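Local coordinates for protein pyridoxamine 5-phosphate-dependent dehydrase (PDB 3B8X) that catalyses removal of the C3'-hydroxyl from GDP-4-keto-6-deoxy-D-mannose by combined transamination and deoxygenation, a step in the biosynthesis of the O-antigen sugar L-colitose, at residues I4-A9 with A328-R333; A52-S57 with V251-M256; F106-I111 with D359-L364. The protein carries 1 engineered substitution. All blocks are in the same frame, centred on the assembly; numbering follows the deposited sequence.

Interaction 2 is the most deeply buried; interactions 1 and 3 are only partly buried. Interactions 2 and 3 both reach the large mixed sheet, the former through its outermost strand 51-55 and the latter through strand 103-107, but on opposite sides of the chain's centre, about 33 Å apart between centres. Interaction 1 lies at the edge of the small antiparallel sheet, where 328-333 enters strand 332-333; helix 359-367 of interaction 3 leads into strand 368-372 of that sheet. The chemistry follows place: backbone bonds and charged ligand contacts in interaction 1, apolar packing with one backbone bond in interaction 2, and a carboxylate on a helix start in interaction 3.

Interaction 1. Residues I4-A9 with A328-R333. With NA (sodium ion), chain K; G4M ([(2R,3S,4R,5R)-5-(2-amino-6-oxo-1,6-dihydro-9H-purin-9-yl)-3,4-dihydroxytetrahydrofuran-2-yl]methyl (2R,3S,4S,5S,6R)-3,4-dihydroxy-5-[({3-hydroxy-2-methyl-5-[(phosphonooxy)methyl]pyridin-4-yl}methyl)amino]-6-methyltetrahydro-2H-pyran-2-yl dihydrogen diphosphate), chain O.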
loop_
_atom_site.group_PDB
_atom_site.type_symbol
_atom_site.label_atom_id
_atom_site.label_comp_id
_atom_site.label_asym_id
_atom_site.label_seq_id
_atom_site.Cartn_x
_atom_site.Cartn_y
_atom_site.Cartn_z
ATOM N N ILE B 4 14.591 -6.313 34.602
ATOM C CA ILE B 4 13.607 -5.279 34.273
ATOM C C ILE B 4 13.002 -5.103 32.871
ATOM O O ILE B 4 13.684 -5.222 31.851
ATOM C CB ILE B 4 13.771 -3.976 35.087
ATOM C CG1 ILE B 4 13.505 -2.751 34.239
ATOM C CG2 ILE B 4 15.174 -3.820 35.638
ATOM C CD1 ILE B 4 13.510 -1.554 35.093
ATOM N N ASN B 5 11.704 -4.803 32.840
ATOM C CA ASN B 5 10.950 -4.684 31.592
ATOM C C ASN B 5 11.293 -3.385 30.867
ATOM O O ASN B 5 10.880 -2.310 31.269
ATOM C CB ASN B 5 9.443 -4.789 31.872
ATOM C CG ASN B 5 8.596 -4.932 30.595
ATOM O OD1 ASN B 5 8.962 -5.652 29.673
ATOM N ND2 ASN B 5 7.460 -4.224 30.549
ATOM N N TYR B 6 12.054 -3.490 29.794
ATOM C CA TYR B 6 12.478 -2.306 29.049
ATOM C C TYR B 6 12.366 -2.669 27.567
ATOM O O TYR B 6 13.324 -3.007 26.877
ATOM C CB TYR B 6 13.916 -2.027 29.404
ATOM C CG TYR B 6 14.495 -0.793 28.754
ATOM C CD1 TYR B 6 13.760 -0.024 27.862
ATOM C CD2 TYR B 6 15.833 -0.474 28.957
ATOM C CE1 TYR B 6 14.360 1.112 27.246
ATOM C CE2 TYR B 6 16.418 0.632 28.386
ATOM C CZ TYR B 6 15.694 1.428 27.526
ATOM O OH TYR B 6 16.351 2.493 26.941
ATOM N N PRO B 7 11.140 -2.630 27.103
ATOM C CA PRO B 7 10.854 -2.980 25.738
ATOM C C PRO B 7 11.135 -1.797 24.828
ATOM O O PRO B 7 11.186 -0.649 25.260
ATOM C CB PRO B 7 9.338 -3.263 25.797
ATOM C CG PRO B 7 8.843 -2.245 26.831
ATOM C CD PRO B 7 9.929 -2.275 27.874
ATOM N N LEU B 8 11.256 -2.083 23.544
ATOM C CA LEU B 8 11.421 -1.029 22.559
ATOM C C LEU B 8 10.369 0.090 22.501
ATOM O O LEU B 8 10.709 1.218 22.214
ATOM C CB LEU B 8 11.588 -1.655 21.165
ATOM C CG LEU B 8 12.728 -1.121 20.310
ATOM C CD1 LEU B 8 14.041 -1.772 20.714
ATOM C CD2 LEU B 8 12.343 -1.369 18.834
ATOM N N ALA B 9 9.083 -0.192 22.653
ATOM C CA ALA B 9 8.080 0.874 22.543
ATOM C C ALA B 9 6.978 0.580 23.545
ATOM O O ALA B 9 6.906 -0.524 24.069
ATOM C CB ALA B 9 7.496 0.890 21.109
ATOM N N ALA B 328 18.357 -9.525 30.590
ATOM C CA ALA B 328 17.879 -8.456 31.472
ATOM C C ALA B 328 16.466 -8.037 31.160
ATOM O O ALA B 328 15.898 -7.255 31.915
ATOM C CB ALA B 328 18.798 -7.196 31.440
ATOM N N GLY B 329 15.923 -8.505 30.040
ATOM C CA GLY B 329 14.586 -8.107 29.637
ATOM C C GLY B 329 14.598 -6.776 28.888
ATOM O O GLY B 329 13.630 -6.028 28.938
ATOM N N ILE B 330 15.727 -6.465 28.254
ATOM C CA ILE B 330 15.857 -5.234 27.483
ATOM C C ILE B 330 15.802 -5.557 25.974
ATOM O O ILE B 330 16.672 -6.213 25.421
ATOM C CB ILE B 330 17.139 -4.485 27.826
ATOM C CG1 ILE B 330 17.140 -4.064 29.295
ATOM C CG2 ILE B 330 17.250 -3.226 26.960
ATOM C CD1 ILE B 330 18.518 -3.486 29.750
ATOM N N GLU B 331 14.740 -5.112 25.322
ATOM C CA GLU B 331 14.518 -5.444 23.920
ATOM C C GLU B 331 15.561 -4.674 23.091
ATOM O O GLU B 331 15.859 -3.524 23.374
ATOM C CB GLU B 331 13.103 -5.049 23.484
ATOM C CG GLU B 331 12.713 -5.625 22.137
ATOM C CD GLU B 331 11.255 -5.434 21.820
ATOM O OE1 GLU B 331 10.640 -4.629 22.543
ATOM O OE2 GLU B 331 10.726 -6.063 20.863
ATOM N N CYS B 332 16.116 -5.302 22.067
ATOM C CA CYS B 332 17.062 -4.594 21.221
ATOM C C CYS B 332 16.922 -4.963 19.750
ATOM O O CYS B 332 16.185 -5.898 19.405
ATOM C CB CYS B 332 18.474 -4.757 21.752
ATOM S SG CYS B 332 19.062 -6.436 21.451
ATOM N N ARG B 333 17.573 -4.199 18.874
ATOM C CA ARG B 333 17.461 -4.393 17.426
ATOM C C ARG B 333 18.825 -4.047 16.798
ATOM O O ARG B 333 19.566 -3.255 17.347
ATOM C CB ARG B 333 16.488 -3.328 16.847
ATOM C CG ARG B 333 14.987 -3.441 17.147
ATOM C CD ARG B 333 14.399 -4.667 16.446
ATOM N NE ARG B 333 12.959 -4.819 16.644
ATOM C CZ ARG B 333 12.436 -5.525 17.634
ATOM N NH1 ARG B 333 11.108 -5.615 17.745
ATOM N NH2 ARG B 333 13.266 -6.114 18.518
HETATM NA NA NA K . 10.595 3.341 20.998
HETATM O OP3 G4M O . 6.979 1.162 9.097
HETATM P PL G4M O . 6.546 2.223 8.002
HETATM O OP1 G4M O . 6.051 1.534 6.618
HETATM O OP2 G4M O . 5.357 3.127 8.595
HETATM O OP4 G4M O . 7.783 3.251 7.749
HETATM C C5B G4M O . 8.735 2.593 6.963
HETATM C C5L G4M O . 10.036 3.263 7.196
HETATM C C6L G4M O . 10.550 4.102 6.217
HETATM N N1L G4M O . 11.729 4.653 6.386
HETATM C C2L G4M O . 12.474 4.461 7.453
HETATM C C2A G4M O . 13.846 5.086 7.549
HETATM C C3L G4M O . 12.033 3.674 8.513
HETATM O O3L G4M O . 12.873 3.460 9.549
HETATM C C4L G4M O . 10.740 3.071 8.393
HETATM C C4A G4M O . 10.215 2.242 9.394
HETATM N N4A G4M O . 10.948 1.939 10.423
HETATM C C4G G4M O . 10.370 1.190 11.481
HETATM C C5G G4M O . 11.385 0.289 12.145
HETATM C C6G G4M O . 12.644 1.074 12.513
HETATM O O5G G4M O . 10.718 -0.056 13.355
HETATM C C3G G4M O . 9.230 0.286 10.984
HETATM O O3G G4M O . 8.002 0.885 11.382
HETATM C C2G G4M O . 9.333 -1.109 11.668
HETATM O O2G G4M O . 8.119 -1.855 11.540
HETATM C C1G G4M O . 9.644 -0.961 13.138
HETATM O O1G G4M O . 10.181 -2.213 13.545
HETATM P P2 G4M O . 9.812 -2.782 14.984
HETATM O O3P G4M O . 10.008 -1.629 16.100
HETATM O O4P G4M O . 10.903 -3.926 15.345
HETATM O OPP G4M O . 8.287 -3.272 14.797
HETATM P P G4M O . 7.746 -4.158 16.024
HETATM O O1P G4M O . 8.583 -5.458 16.496
HETATM O O2P G4M O . 6.348 -4.619 15.418
HETATM O "O5'" G4M O . 7.282 -3.203 17.195
HETATM C "C5'" G4M O . 8.330 -2.976 18.115
HETATM C "C4'" G4M O . 7.779 -3.257 19.504
HETATM O "O4'" G4M O . 6.433 -2.706 19.614
HETATM C "C3'" G4M O . 7.644 -4.782 19.721
HETATM O "O3'" G4M O . 7.859 -5.010 21.106
HETATM C "C2'" G4M O . 6.184 -5.070 19.308
HETATM O "O2'" G4M O . 5.709 -6.195 20.058
HETATM C "C1'" G4M O . 5.512 -3.803 19.818
HETATM N N9 G4M O . 4.248 -3.544 19.121
HETATM C C8 G4M O . 4.116 -3.235 17.804
HETATM N N7 G4M O . 2.836 -3.031 17.561
HETATM C C4 G4M O . 3.012 -3.509 19.715
HETATM C C5 G4M O . 2.084 -3.174 18.701
HETATM C C6 G4M O . 0.689 -3.049 19.044
HETATM O O6 G4M O . -0.178 -2.755 18.236
HETATM N N3 G4M O . 2.584 -3.725 20.962
HETATM C C2 G4M O . 1.298 -3.626 21.255
HETATM N N1 G4M O . 0.345 -3.292 20.327
HETATM N N2 G4M O . 0.889 -3.870 22.529
HETATM O O HOH W 1 11.216 -7.101 29.193
HETATM O O HOH W 2 14.560 -1.464 24.410
HETATM O O HOH W 3 10.641 5.022 19.098
HETATM O O HOH W 4 10.726 1.875 18.534
HETATM O O HOH W 5 12.866 3.047 20.224
HETATM O O HOH W 6 8.417 4.112 21.152
#
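Backbone bonds come first. The two segments run almost parallel, 9° apart end to end; two amides of 4-9 donate and one returns: Ile4 N to Ala328 O, Tyr6 N to Gly329 O at 3.1 Å, and Glu331 N to Tyr6 O at 3.0 Å, making a single bridge at Tyr6 and Ile330. Gly329, with positive phi (84°), ends helix 318-328 in a Schellman motif, after which the chain runs alongside 4-9. One water ties Asn5 OD1 to Gly329 O. Apolar contact has two parts: Tyr6 CD2 lies 3.7 Å from Ile330 CG2, and Leu8 covers Glu331 to Arg333, its CD2 3.8 Å from Arg333 CG. The Tyr6 hydroxyl is hydrogen-bonded to Gly372 O. In this aspartate-aminotransferase-like fold the pairing lays the N-terminal arm beside strand 332-333, at the edge of the small antiparallel sheet and beside the ribose and diphosphate of the ligand. Charged groups meet there. The extended Glu331 side chain accepts Leu8 N at OE1, 2.8 Å away, from above the carboxylate plane; its carboxylate also meets ribose O3' of G4M. Within 328-333, a salt bridge from Glu331 OE2 to Arg333 NH1 holds the two side chains together. Bent at chi2 (-68°), Arg333 gives NE to G4M O4P at 2.6 Å and NH1 to O1P and O4P, one on each phosphorus of the diphosphate. Leu8 O binds sodium at 2.5 Å, together with Asn373 O and four waters.

Interaction 2. Residues A52-S57 with V251-M256; sequences AVMVSS and VRPLEM. With G4M ([(2R,3S,4R,5R)-5-(2-amino-6-oxo-1,6-dihydro-9H-purin-9-yl)-3,4-dihydroxytetrahydrofuran-2-yl]methyl (2R,3S,4S,5S,6R)-3,4-dihydroxy-5-[({3-hydroxy-2-methyl-5-[(phosphonooxy)methyl]pyridin-4-yl}methyl)amino]-6-methyltetrahydro-2H-pyran-2-yl dihydrogen diphosphate), chain O.
The flat group at the centre is the carbonyl of Val251: Ser56 N stands above its plane, 37° out of it, and donates a bond of 2.8 Å to Val251 O that is bent (140° at the hydrogen). Next to it, Arg252 NE makes a salt bridge with Glu196 of the second subunit, which places the contact at the dimer interface. The puckered Pro253 ring is met by Met54, with CG of Pro253 3.6 Å from CG of Met54; the extended methionine brings SD 3.7 Å from Pro253 CG. Pro253 CG also sits 3.6 Å from Met54 O, a carbonyl that accepts a bond from Arg215. Nearby, Val55 and Val251 run alongside each other, with Val55 CG1 4.0 Å from Val251 CG2. Ser56 OG, in the crowded position between backbone N and carbonyl carbon, lies near Val251 CB but hydrogen-bonds to Thr60. Ser57 caps helix 58-68, and its CB is 3.4 Å from G4M OP1; the helix start would be expected to stabilise this phosphate, as in other fold-type I PLP enzymes. The contact thus joins the outermost strand of the large sheet, 51-55, to the loop 251-254 that leads into helix 255-286, with helix 34-47 against Met54 and helix 58-68 against both valines.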
loop_
_atom_site.group_PDB
_atom_site.type_symbol
_atom_site.label_atom_id
_atom_site.label_comp_id
_atom_site.label_asym_id
_atom_site.label_seq_id
_atom_site.Cartn_x
_atom_site.Cartn_y
_atom_site.Cartn_z
ATOM N N ALA B 52 0.246 18.461 3.306
ATOM C CA ALA B 52 0.472 17.143 3.896
ATOM C C ALA B 52 -0.508 16.145 3.262
ATOM O O ALA B 52 -1.678 16.495 3.007
ATOM C CB ALA B 52 0.270 17.194 5.412
ATOM N N VAL B 53 -0.010 14.950 2.933
ATOM C CA VAL B 53 -0.848 13.878 2.365
ATOM C C VAL B 53 -0.625 12.628 3.189
ATOM O O VAL B 53 0.441 12.047 3.110
ATOM C CB VAL B 53 -0.555 13.485 0.916
ATOM C CG1 VAL B 53 -1.491 12.354 0.512
ATOM C CG2 VAL B 53 -0.748 14.662 -0.076
ATOM N N MET B 54 -1.642 12.205 3.930
ATOM C CA MET B 54 -1.574 10.986 4.741
ATOM C C MET B 54 -1.794 9.721 3.923
ATOM O O MET B 54 -2.645 9.697 3.048
ATOM C CB MET B 54 -2.637 10.992 5.799
ATOM C CG MET B 54 -2.410 9.870 6.859
ATOM S SD MET B 54 -3.801 9.820 8.035
ATOM C CE MET B 54 -3.181 8.811 9.403
ATOM N N VAL B 55 -1.013 8.694 4.199
ATOM C CA VAL B 55 -1.085 7.456 3.435
ATOM C C VAL B 55 -1.032 6.281 4.376
ATOM O O VAL B 55 -0.899 6.421 5.588
ATOM C CB VAL B 55 0.033 7.321 2.352
ATOM C CG1 VAL B 55 -0.235 8.313 1.202
ATOM C CG2 VAL B 55 1.384 7.578 2.945
ATOM N N SER B 56 -1.199 5.107 3.817
ATOM C CA SER B 56 -1.267 3.927 4.643
ATOM C C SER B 56 -0.071 3.624 5.543
ATOM O O SER B 56 -0.269 2.974 6.550
ATOM C CB SER B 56 -1.686 2.737 3.770
ATOM O OG SER B 56 -0.629 2.349 2.876
ATOM N N SER B 57 1.158 4.011 5.193
ATOM C CA SER B 57 2.335 3.725 6.048
ATOM C C SER B 57 3.484 4.611 5.571
ATOM O O SER B 57 3.368 5.293 4.540
ATOM C CB SER B 57 2.782 2.250 5.983
ATOM O OG SER B 57 3.144 1.922 4.650
ATOM N N VAL B 251 -3.385 3.524 -1.621
ATOM C CA VAL B 251 -2.656 3.497 -0.345
ATOM C C VAL B 251 -3.292 4.486 0.639
ATOM O O VAL B 251 -2.633 5.189 1.389
ATOM C CB VAL B 251 -1.151 3.764 -0.491
ATOM C CG1 VAL B 251 -0.543 2.624 -1.351
ATOM C CG2 VAL B 251 -0.943 5.127 -1.142
ATOM N N ARG B 252 -4.608 4.567 0.580
ATOM C CA ARG B 252 -5.317 5.455 1.456
ATOM C C ARG B 252 -5.193 4.954 2.905
ATOM O O ARG B 252 -5.067 3.747 3.130
ATOM C CB ARG B 252 -6.800 5.443 1.047
ATOM C CG ARG B 252 -7.114 6.095 -0.279
ATOM C CD ARG B 252 -8.613 6.112 -0.453
ATOM N NE ARG B 252 -9.249 4.796 -0.490
ATOM C CZ ARG B 252 -10.324 4.515 -1.223
ATOM N NH1 ARG B 252 -10.890 5.467 -1.962
ATOM N NH2 ARG B 252 -10.840 3.286 -1.212
ATOM N N PRO B 253 -5.199 5.866 3.883
ATOM C CA PRO B 253 -5.155 5.441 5.276
ATOM C C PRO B 253 -6.614 5.298 5.663
ATOM O O PRO B 253 -7.496 5.757 4.941
ATOM C CB PRO B 253 -4.617 6.689 6.034
ATOM C CG PRO B 253 -4.895 7.888 5.115
ATOM C CD PRO B 253 -5.226 7.341 3.737
ATOM N N LEU B 254 -6.865 4.777 6.860
ATOM C CA LEU B 254 -8.242 4.630 7.346
ATOM C C LEU B 254 -8.692 5.901 8.048
ATOM O O LEU B 254 -7.869 6.627 8.607
ATOM C CB LEU B 254 -8.330 3.464 8.314
ATOM C CG LEU B 254 -8.153 2.120 7.592
ATOM C CD1 LEU B 254 -8.158 0.995 8.585
ATOM C CD2 LEU B 254 -9.216 1.955 6.538
ATOM N N GLU B 255 -10.001 6.154 8.082
ATOM C CA GLU B 255 -10.473 7.335 8.804
ATOM C C GLU B 255 -10.076 7.318 10.307
ATOM O O GLU B 255 -9.820 8.352 10.945
ATOM C CB GLU B 255 -11.979 7.458 8.633
ATOM C CG GLU B 255 -12.465 8.723 9.192
ATOM C CD GLU B 255 -12.281 9.954 8.301
ATOM O OE1 GLU B 255 -11.260 10.142 7.578
ATOM O OE2 GLU B 255 -13.180 10.807 8.372
ATOM N N MET B 256 -10.011 6.116 10.883
ATOM C CA MET B 256 -9.632 5.972 12.266
ATOM C C MET B 256 -8.210 6.457 12.477
ATOM O O MET B 256 -7.909 7.064 13.515
ATOM C CB MET B 256 -9.713 4.504 12.679
ATOM C CG MET B 256 -11.104 4.098 13.117
ATOM S SD MET B 256 -10.891 2.353 13.421
ATOM C CE MET B 256 -12.538 1.755 13.733
HETATM O OP3 G4M O . 6.979 1.162 9.097
HETATM P PL G4M O . 6.546 2.223 8.002
HETATM O OP1 G4M O . 6.051 1.534 6.618
HETATM O OP2 G4M O . 5.357 3.127 8.595
HETATM O OP4 G4M O . 7.783 3.251 7.749
HETATM C C5B G4M O . 8.735 2.593 6.963
HETATM C C5L G4M O . 10.036 3.263 7.196
HETATM C C6L G4M O . 10.550 4.102 6.217
HETATM N N1L G4M O . 11.729 4.653 6.386
HETATM C C2L G4M O . 12.474 4.461 7.453
HETATM C C2A G4M O . 13.846 5.086 7.549
HETATM C C3L G4M O . 12.033 3.674 8.513
HETATM O O3L G4M O . 12.873 3.460 9.549
HETATM C C4L G4M O . 10.740 3.071 8.393
HETATM C C4A G4M O . 10.215 2.242 9.394
HETATM N N4A G4M O . 10.948 1.939 10.423
HETATM C C4G G4M O . 10.370 1.190 11.481
HETATM C C5G G4M O . 11.385 0.289 12.145
HETATM C C6G G4M O . 12.644 1.074 12.513
HETATM O O5G G4M O . 10.718 -0.056 13.355
HETATM C C3G G4M O . 9.230 0.286 10.984
HETATM O O3G G4M O . 8.002 0.885 11.382
HETATM C C2G G4M O . 9.333 -1.109 11.668
HETATM O O2G G4M O . 8.119 -1.855 11.540
HETATM C C1G G4M O . 9.644 -0.961 13.138
HETATM O O1G G4M O . 10.181 -2.213 13.545
HETATM P P2 G4M O . 9.812 -2.782 14.984
HETATM O O3P G4M O . 10.008 -1.629 16.100
HETATM O O4P G4M O . 10.903 -3.926 15.345
HETATM O OPP G4M O . 8.287 -3.272 14.797
HETATM P P G4M O . 7.746 -4.158 16.024
HETATM O O1P G4M O . 8.583 -5.458 16.496
HETATM O O2P G4M O . 6.348 -4.619 15.418
HETATM O "O5'" G4M O . 7.282 -3.203 17.195
HETATM C "C5'" G4M O . 8.330 -2.976 18.115
HETATM C "C4'" G4M O . 7.779 -3.257 19.504
HETATM O "O4'" G4M O . 6.433 -2.706 19.614
HETATM C "C3'" G4M O . 7.644 -4.782 19.721
HETATM O "O3'" G4M O . 7.859 -5.010 21.106
HETATM C "C2'" G4M O . 6.184 -5.070 19.308
HETATM O "O2'" G4M O . 5.709 -6.195 20.058
HETATM C "C1'" G4M O . 5.512 -3.803 19.818
HETATM N N9 G4M O . 4.248 -3.544 19.121
HETATM C C8 G4M O . 4.116 -3.235 17.804
HETATM N N7 G4M O . 2.836 -3.031 17.561
HETATM C C4 G4M O . 3.012 -3.509 19.715
HETATM C C5 G4M O . 2.084 -3.174 18.701
HETATM C C6 G4M O . 0.689 -3.049 19.044
HETATM O O6 G4M O . -0.178 -2.755 18.236
HETATM N N3 G4M O . 2.584 -3.725 20.962
HETATM C C2 G4M O . 1.298 -3.626 21.255
HETATM N N1 G4M O . 0.345 -3.292 20.327
HETATM N N2 G4M O . 0.889 -3.870 22.529
#

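Interaction 3. Residues F106-I111 with D359-L364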
loop_
_atom_site.group_PDB
_atom_site.type_symbol
_atom_site.label_atom_id
_atom_site.label_comp_id
_atom_site.label_asym_id
_atom_site.label_seq_id
_atom_site.Cartn_x
_atom_site.Cartn_y
_atom_site.Cartn_z
ATOM N N PHE B 106 25.127 4.333 -3.718
ATOM C CA PHE B 106 25.280 4.234 -2.281
ATOM C C PHE B 106 26.479 4.980 -1.752
ATOM O O PHE B 106 27.557 4.924 -2.322
ATOM C CB PHE B 106 25.341 2.784 -1.830
ATOM C CG PHE B 106 24.048 2.044 -2.002
ATOM C CD1 PHE B 106 23.781 1.343 -3.170
ATOM C CD2 PHE B 106 23.101 2.028 -0.987
ATOM C CE1 PHE B 106 22.557 0.682 -3.348
ATOM C CE2 PHE B 106 21.913 1.281 -1.121
ATOM C CZ PHE B 106 21.644 0.625 -2.318
ATOM N N VAL B 107 26.272 5.632 -0.617
ATOM C CA VAL B 107 27.332 6.368 0.070
ATOM C C VAL B 107 27.384 5.972 1.551
ATOM O O VAL B 107 26.338 5.785 2.160
ATOM C CB VAL B 107 27.053 7.856 -0.018
ATOM C CG1 VAL B 107 28.098 8.661 0.744
ATOM C CG2 VAL B 107 27.021 8.282 -1.486
ATOM N N ASP B 108 28.590 5.828 2.103
ATOM C CA ASP B 108 28.806 5.478 3.515
ATOM C C ASP B 108 28.229 6.525 4.449
ATOM O O ASP B 108 28.024 7.705 4.132
ATOM C CB ASP B 108 30.314 5.437 3.838
ATOM C CG ASP B 108 30.700 4.355 4.863
ATOM O OD1 ASP B 108 29.834 3.613 5.379
ATOM O OD2 ASP B 108 31.908 4.219 5.162
ATOM N N ILE B 109 28.037 6.070 5.675
ATOM C CA ILE B 109 27.497 6.909 6.711
ATOM C C ILE B 109 28.655 7.348 7.575
ATOM O O ILE B 109 29.791 6.833 7.471
ATOM C CB ILE B 109 26.565 6.088 7.613
ATOM C CG1 ILE B 109 27.285 4.823 8.080
ATOM C CG2 ILE B 109 25.301 5.717 6.855
ATOM C CD1 ILE B 109 27.111 4.489 9.599
ATOM N N ASP B 110 28.346 8.342 8.392
ATOM C CA ASP B 110 29.267 8.869 9.369
ATOM C C ASP B 110 28.974 7.990 10.591
ATOM O O ASP B 110 27.824 7.864 10.962
ATOM C CB ASP B 110 28.919 10.325 9.629
ATOM C CG ASP B 110 29.779 10.921 10.704
ATOM O OD1 ASP B 110 29.773 10.351 11.792
ATOM O OD2 ASP B 110 30.458 11.942 10.496
ATOM N N ILE B 111 29.994 7.316 11.134
ATOM C CA ILE B 111 29.813 6.376 12.248
ATOM C C ILE B 111 29.394 7.091 13.527
ATOM O O ILE B 111 28.900 6.459 14.468
ATOM C CB ILE B 111 31.117 5.551 12.511
ATOM C CG1 ILE B 111 30.817 4.240 13.209
ATOM C CG2 ILE B 111 32.127 6.427 13.217
ATOM C CD1 ILE B 111 30.089 3.258 12.319
ATOM N N ASP B 359 32.887 1.232 4.387
ATOM C CA ASP B 359 33.514 0.579 5.545
ATOM C C ASP B 359 32.820 0.892 6.872
ATOM O O ASP B 359 32.715 0.053 7.758
ATOM C CB ASP B 359 34.962 1.045 5.651
ATOM C CG ASP B 359 35.851 0.506 4.525
ATOM O OD1 ASP B 359 35.401 -0.274 3.654
ATOM O OD2 ASP B 359 37.041 0.866 4.521
ATOM N N ASN B 360 32.389 2.131 7.029
ATOM C CA ASN B 360 31.739 2.511 8.263
ATOM C C ASN B 360 30.445 1.756 8.410
ATOM O O ASN B 360 30.130 1.310 9.495
ATOM C CB ASN B 360 31.398 3.983 8.251
ATOM C CG ASN B 360 32.585 4.850 8.488
ATOM O OD1 ASN B 360 33.611 4.402 8.974
ATOM N ND2 ASN B 360 32.454 6.111 8.166
ATOM N N ALA B 361 29.677 1.677 7.328
ATOM C CA ALA B 361 28.392 0.976 7.319
ATOM C C ALA B 361 28.680 -0.486 7.666
ATOM O O ALA B 361 27.937 -1.113 8.428
ATOM C CB ALA B 361 27.714 1.104 5.927
ATOM N N GLU B 362 29.796 -1.012 7.166
ATOM C CA GLU B 362 30.171 -2.383 7.489
ATOM C C GLU B 362 30.503 -2.540 8.965
ATOM O O GLU B 362 30.094 -3.514 9.612
ATOM C CB GLU B 362 31.390 -2.819 6.692
ATOM C CG GLU B 362 31.048 -3.287 5.318
ATOM C CD GLU B 362 32.227 -3.267 4.357
ATOM O OE1 GLU B 362 33.402 -3.187 4.777
ATOM O OE2 GLU B 362 31.966 -3.349 3.144
ATOM N N TYR B 363 31.273 -1.600 9.497
ATOM C CA TYR B 363 31.656 -1.686 10.901
ATOM C C TYR B 363 30.397 -1.612 11.787
ATOM O O TYR B 363 30.278 -2.302 12.803
ATOM C CB TYR B 363 32.651 -0.580 11.269
ATOM C CG TYR B 363 33.138 -0.704 12.688
ATOM C CD1 TYR B 363 34.245 -1.480 12.980
ATOM C CD2 TYR B 363 32.429 -0.153 13.749
ATOM C CE1 TYR B 363 34.694 -1.642 14.276
ATOM C CE2 TYR B 363 32.872 -0.334 15.091
ATOM C CZ TYR B 363 34.049 -1.033 15.326
ATOM O OH TYR B 363 34.518 -1.279 16.604
ATOM N N LEU B 364 29.463 -0.756 11.395
ATOM C CA LEU B 364 28.222 -0.609 12.155
ATOM C C LEU B 364 27.447 -1.916 12.055
ATOM O O LEU B 364 26.829 -2.386 13.014
ATOM C CB LEU B 364 27.393 0.526 11.553
ATOM C CG LEU B 364 25.961 0.725 12.052
ATOM C CD1 LEU B 364 25.653 2.212 11.980
ATOM C CD2 LEU B 364 24.957 -0.037 11.113
#
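Asn360 can be traced outward from its backbone. Its CB rests on the carboxylate of Asp108, 3.1 Å from OD2. CG, anti to the carbonyl carbon (chi1 -76°), passes between that carboxylate and the carbonyl of Ile109, and at the tip ND2 donates to Ile109 O at 2.8 Å, nearly straight (164°) and in the planes of both groups. The carboxylate and amide planes are 31° apart. Asp108 in turn grips the helix start twice, each oxygen using its syn lone pair: OD2 takes Asn360 N at 2.8 Å and OD1 takes Ala361 N, also at 2.8 Å. Such a fork on first-turn amides probably stabilises the negative charge through the helix dipole. In this fold-type I PLP enzyme the bonds tie the loop after strand 103-107 of the large mixed sheet to the helix that precedes strand 368-372 of the small one. Two isoleucines add the apolar part. The Ile109 and Leu364 side chains cross at about a right angle, Ile109 CD1 3.6 Å from Leu364 CD1. Ile111 CD1 reaches 3.9 Å from Leu364 CB and 3.4 Å from Asn360 O, with Ile309 of strand 305-310 packing against Ile111, Tyr363 and Leu364.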